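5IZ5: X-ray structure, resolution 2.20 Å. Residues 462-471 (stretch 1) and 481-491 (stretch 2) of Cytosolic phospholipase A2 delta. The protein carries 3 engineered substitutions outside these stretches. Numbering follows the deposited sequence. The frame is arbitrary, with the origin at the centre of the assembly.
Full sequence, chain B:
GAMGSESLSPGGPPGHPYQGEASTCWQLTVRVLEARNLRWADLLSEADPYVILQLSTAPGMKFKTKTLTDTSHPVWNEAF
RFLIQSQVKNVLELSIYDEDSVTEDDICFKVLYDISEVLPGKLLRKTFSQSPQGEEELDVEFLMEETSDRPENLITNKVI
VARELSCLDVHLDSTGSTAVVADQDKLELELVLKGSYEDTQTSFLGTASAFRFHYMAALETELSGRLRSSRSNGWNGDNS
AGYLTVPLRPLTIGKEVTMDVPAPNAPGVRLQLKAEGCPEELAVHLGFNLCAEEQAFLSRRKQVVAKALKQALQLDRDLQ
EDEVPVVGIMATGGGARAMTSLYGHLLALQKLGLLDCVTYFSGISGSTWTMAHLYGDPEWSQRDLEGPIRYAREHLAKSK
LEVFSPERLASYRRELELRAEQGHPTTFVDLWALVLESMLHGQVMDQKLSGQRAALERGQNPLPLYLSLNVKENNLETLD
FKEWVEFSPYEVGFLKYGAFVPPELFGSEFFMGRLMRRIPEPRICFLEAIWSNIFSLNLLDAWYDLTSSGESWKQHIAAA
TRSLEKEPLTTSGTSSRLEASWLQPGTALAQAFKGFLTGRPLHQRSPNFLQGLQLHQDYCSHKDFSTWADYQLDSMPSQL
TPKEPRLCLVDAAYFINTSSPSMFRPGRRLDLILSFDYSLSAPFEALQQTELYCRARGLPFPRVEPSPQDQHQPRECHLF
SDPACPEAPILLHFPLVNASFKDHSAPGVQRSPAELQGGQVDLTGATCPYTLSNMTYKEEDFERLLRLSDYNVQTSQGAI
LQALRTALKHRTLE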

# COMPACT_ATOMS: atom_id res chain seq x y z
N PRO B 462 -12.58 17.65 8.02
CA PRO B 462 -12.80 16.63 6.98
C PRO B 462 -12.00 15.35 7.25
O PRO B 462 -11.02 15.39 7.99
CB PRO B 462 -12.28 17.31 5.70
CG PRO B 462 -12.06 18.75 6.05
CD PRO B 462 -11.81 18.80 7.52
N LEU B 463 -12.43 14.24 6.67
CA LEU B 463 -11.68 12.98 6.77
C LEU B 463 -10.44 13.07 5.85
O LEU B 463 -10.59 13.26 4.65
CB LEU B 463 -12.53 11.79 6.34
CG LEU B 463 -11.82 10.43 6.37
CD1 LEU B 463 -11.64 9.94 7.80
CD2 LEU B 463 -12.57 9.39 5.57
N PRO B 464 -9.23 12.91 6.42
CA PRO B 464 -8.01 12.96 5.63
C PRO B 464 -7.66 11.61 5.01
O PRO B 464 -7.72 10.58 5.68
CB PRO B 464 -6.96 13.38 6.64
CG PRO B 464 -7.43 12.78 7.92
CD PRO B 464 -8.93 12.72 7.85
N LEU B 465 -7.31 11.63 3.73
CA LEU B 465 -6.99 10.41 2.98
C LEU B 465 -5.60 10.56 2.34
O LEU B 465 -5.39 11.44 1.49
CB LEU B 465 -8.05 10.15 1.92
CG LEU B 465 -9.45 9.86 2.49
CD1 LEU B 465 -10.55 10.15 1.48
CD2 LEU B 465 -9.55 8.43 2.99
N TYR B 466 -4.67 9.71 2.75
CA TYR B 466 -3.30 9.77 2.26
C TYR B 466 -3.08 8.55 1.36
O TYR B 466 -3.47 7.43 1.72
CB TYR B 466 -2.30 9.72 3.42
CG TYR B 466 -2.56 10.66 4.59
CD1 TYR B 466 -1.80 11.82 4.77
CD2 TYR B 466 -3.53 10.37 5.56
CE1 TYR B 466 -2.00 12.66 5.86
CE2 TYR B 466 -3.74 11.21 6.64
CZ TYR B 466 -2.98 12.36 6.79
OH TYR B 466 -3.16 13.20 7.87
N LEU B 467 -2.45 8.75 0.20
CA LEU B 467 -2.28 7.65 -0.78
C LEU B 467 -0.84 7.24 -1.03
O LEU B 467 0.09 8.06 -0.97
CB LEU B 467 -2.93 8.01 -2.12
CG LEU B 467 -4.27 7.44 -2.60
CD1 LEU B 467 -5.04 6.64 -1.56
CD2 LEU B 467 -5.13 8.56 -3.15
N SER B 468 -0.67 5.95 -1.30
CA SER B 468 0.57 5.39 -1.79
C SER B 468 0.30 4.24 -2.75
O SER B 468 -0.81 3.72 -2.80
CB SER B 468 1.38 4.85 -0.61
OG SER B 468 0.75 3.70 -0.09
N LEU B 469 1.31 3.84 -3.50
CA LEU B 469 1.22 2.71 -4.44
C LEU B 469 2.03 1.54 -3.93
O LEU B 469 3.17 1.72 -3.53
CB LEU B 469 1.77 3.12 -5.81
CG LEU B 469 0.91 4.06 -6.67
CD1 LEU B 469 1.65 4.53 -7.92
CD2 LEU B 469 -0.40 3.39 -7.07
N ASN B 470 1.44 0.34 -3.94
CA ASN B 470 2.18 -0.89 -3.73
C ASN B 470 2.71 -1.40 -5.06
O ASN B 470 1.96 -1.53 -6.03
CB ASN B 470 1.34 -1.99 -3.09
CG ASN B 470 2.17 -3.23 -2.76
OD1 ASN B 470 3.19 -3.13 -2.09
ND2 ASN B 470 1.74 -4.39 -3.23
N VAL B 471 3.99 -1.70 -5.08
CA VAL B 471 4.71 -2.04 -6.30
C VAL B 471 5.42 -3.40 -6.08
O VAL B 471 5.60 -3.82 -4.95
CB VAL B 471 5.69 -0.88 -6.60
CG1 VAL B 471 7.14 -1.30 -6.45
CG2 VAL B 471 5.41 -0.28 -7.96
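Stretch 2, residues 481-491: FKEWVEFSPYE

How does stretch 2 run against stretch 1? Stretch 1 is extended from Leu-463 onward, and stretch 2 is extended through Phe-487 before it turns; the two pair as antiparallel strands whose N-to-C directions make an angle of 144°, with the axes 4.4 Å apart at closest approach. Tyr-466 sits opposite Phe-487, Ser-468 opposite Val-485 and Asn-470 opposite Glu-483, each pair joined by two backbone hydrogen bonds. Tyr-466 N gives one to Phe-487 O at 2.8 Å, and Phe-487 N returns one to Tyr-466 O at 2.7 Å. Ser-468 N reaches Val-485 O at 3.0 Å and Val-485 N reaches Ser-468 O at 2.8 Å; Asn-470 N lies 2.7 Å from Glu-483 O, and Glu-483 N 3.0 Å from Asn-470 O.

How do the leucine side chains meet Trp-484? Leu-467, Leu-469, Trp-484 and Glu-486 share one face of the sheet. Leu-469 (m, t) carries its CD2 back across to the partner strand, over the face of the indole: CD2 is 3.4 Å from the centroid of the six-membered ring of Trp-484 and only 13° off the ring normal, a CH-pi contact. Trp-484, with chi1 m and chi2 97°, presents that face. Leu-467 lies outside the usual wells, at chi1 -104° and chi2 9°; in this shape its CG is 3.9 Å from Trp-484 CE3 and its CD1 3.5 Å from Glu-486 CA, so it packs against both ring and backbone.

What do the side chains on the other face do? Asn-470, chi1 t, and Glu-483, chi1 m with chi2 t, bring their polar ends together, and Asn-470 ND2 donates a hydrogen bond to Glu-483 OE2 at 3.1 Å, adding a side-chain link to the backbone pair. Ser-468, chi1 p, places OG 3.3 Å from Phe-487 CE2, at the edge of that ring, and makes a weak hydrogen bond from OG to Val-485 O at 3.4 Å. Tyr-466 and Phe-487 both take chi1 m, and their CB atoms stand 4.0 Å apart.

How does the contact continue beyond the last bridged pair, Tyr-466 and Phe-487? Past that pair, Leu-463 and Pro-464 pack against Pro-489 and Tyr-490. The rings of Pro-464 and Pro-489 meet with CG to CG at 3.7 Å, while Leu-463, chi1 t and chi2 p, extends CD1 to 3.7 Å from Tyr-490 CE2 and 4.0 Å from Pro-489 CD. Here stretch 2 turns: Ser-488 N donates to Glu-491 O at 2.9 Å, and Ser-488 OG, with chi1 p, accepts from Tyr-490 N at 3.0 Å and Glu-491 N at 3.1 Å.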

# COMPACT_ATOMS: atom_id res chain seq x y z
N PHE B 481 3.07 -2.70 -12.75
CA PHE B 481 2.16 -3.28 -11.75
C PHE B 481 2.08 -2.34 -10.56
O PHE B 481 3.11 -2.04 -9.95
CB PHE B 481 2.67 -4.63 -11.29
CG PHE B 481 1.84 -5.27 -10.20
CD1 PHE B 481 2.10 -5.01 -8.86
CD2 PHE B 481 0.80 -6.15 -10.51
CE1 PHE B 481 1.35 -5.61 -7.86
CE2 PHE B 481 0.05 -6.75 -9.52
CZ PHE B 481 0.32 -6.48 -8.19
N LYS B 482 0.88 -1.90 -10.20
CA LYS B 482 0.73 -0.89 -9.16
C LYS B 482 -0.67 -0.91 -8.58
O LYS B 482 -1.65 -0.91 -9.31
CB LYS B 482 1.06 0.50 -9.73
CG LYS B 482 0.27 0.86 -10.97
CD LYS B 482 0.73 2.21 -11.49
CE LYS B 482 -0.37 2.95 -12.24
NZ LYS B 482 -0.25 4.42 -12.02
N GLU B 483 -0.73 -0.93 -7.25
CA GLU B 483 -1.97 -1.04 -6.48
C GLU B 483 -2.07 0.11 -5.49
O GLU B 483 -1.13 0.38 -4.74
CB GLU B 483 -1.98 -2.37 -5.71
CG GLU B 483 -1.80 -3.58 -6.62
CD GLU B 483 -1.62 -4.87 -5.87
OE1 GLU B 483 -2.28 -5.86 -6.23
OE2 GLU B 483 -0.80 -4.91 -4.92
N TRP B 484 -3.22 0.77 -5.49
CA TRP B 484 -3.43 1.91 -4.60
C TRP B 484 -3.67 1.43 -3.17
O TRP B 484 -4.52 0.57 -2.94
CB TRP B 484 -4.59 2.79 -5.08
CG TRP B 484 -4.29 3.46 -6.40
CD1 TRP B 484 -4.66 3.03 -7.64
CD2 TRP B 484 -3.53 4.66 -6.60
NE1 TRP B 484 -4.19 3.90 -8.60
CE2 TRP B 484 -3.49 4.91 -7.98
CE3 TRP B 484 -2.89 5.55 -5.74
CZ2 TRP B 484 -2.83 6.02 -8.53
CZ3 TRP B 484 -2.23 6.65 -6.28
CH2 TRP B 484 -2.21 6.88 -7.66
N VAL B 485 -2.88 1.96 -2.25
CA VAL B 485 -3.06 1.74 -0.83
C VAL B 485 -3.44 3.07 -0.17
O VAL B 485 -2.67 4.02 -0.13
CB VAL B 485 -1.80 1.15 -0.16
CG1 VAL B 485 -2.04 0.98 1.33
CG2 VAL B 485 -1.43 -0.18 -0.79
N GLU B 486 -4.64 3.09 0.38
CA GLU B 486 -5.20 4.28 1.00
C GLU B 486 -4.99 4.26 2.51
O GLU B 486 -5.18 3.21 3.14
CB GLU B 486 -6.69 4.32 0.67
CG GLU B 486 -7.53 5.27 1.49
CD GLU B 486 -8.98 5.19 1.07
OE1 GLU B 486 -9.32 5.77 0.02
OE2 GLU B 486 -9.77 4.52 1.79
N PHE B 487 -4.61 5.41 3.08
CA PHE B 487 -4.46 5.57 4.53
C PHE B 487 -5.46 6.61 5.05
O PHE B 487 -5.57 7.71 4.50
CB PHE B 487 -3.06 6.08 4.90
CG PHE B 487 -1.95 5.12 4.58
CD1 PHE B 487 -1.21 4.54 5.60
CD2 PHE B 487 -1.63 4.79 3.26
CE1 PHE B 487 -0.17 3.66 5.32
CE2 PHE B 487 -0.59 3.91 2.97
CZ PHE B 487 0.13 3.35 4.00
N SER B 488 -6.15 6.27 6.14
CA SER B 488 -6.96 7.24 6.89
C SER B 488 -6.82 6.96 8.38
O SER B 488 -6.28 5.92 8.77
CB SER B 488 -8.43 7.15 6.48
OG SER B 488 -9.13 6.21 7.27
N PRO B 489 -7.31 7.88 9.24
CA PRO B 489 -7.27 7.62 10.68
C PRO B 489 -8.09 6.41 11.12
O PRO B 489 -7.83 5.87 12.20
CB PRO B 489 -7.86 8.90 11.28
CG PRO B 489 -7.66 9.95 10.23
CD PRO B 489 -7.86 9.21 8.94
N TYR B 490 -9.04 5.97 10.30
CA TYR B 490 -9.85 4.80 10.59
C TYR B 490 -9.32 3.50 9.99
O TYR B 490 -9.41 2.45 10.63
CB TYR B 490 -11.30 5.00 10.13
CG TYR B 490 -12.00 6.17 10.79
CD1 TYR B 490 -11.97 6.33 12.17
CD2 TYR B 490 -12.70 7.11 10.04
CE1 TYR B 490 -12.62 7.38 12.78
CE2 TYR B 490 -13.34 8.18 10.64
CZ TYR B 490 -13.30 8.31 12.01
OH TYR B 490 -13.93 9.36 12.63
N GLU B 491 -8.79 3.54 8.77
CA GLU B 491 -8.26 2.32 8.18
C GLU B 491 -7.28 2.53 7.03
O GLU B 491 -7.27 3.57 6.36
CB GLU B 491 -9.40 1.39 7.73
CG GLU B 491 -10.45 2.03 6.84
CD GLU B 491 -11.48 1.03 6.32
OE1 GLU B 491 -11.66 -0.04 6.93
OE2 GLU B 491 -12.12 1.34 5.30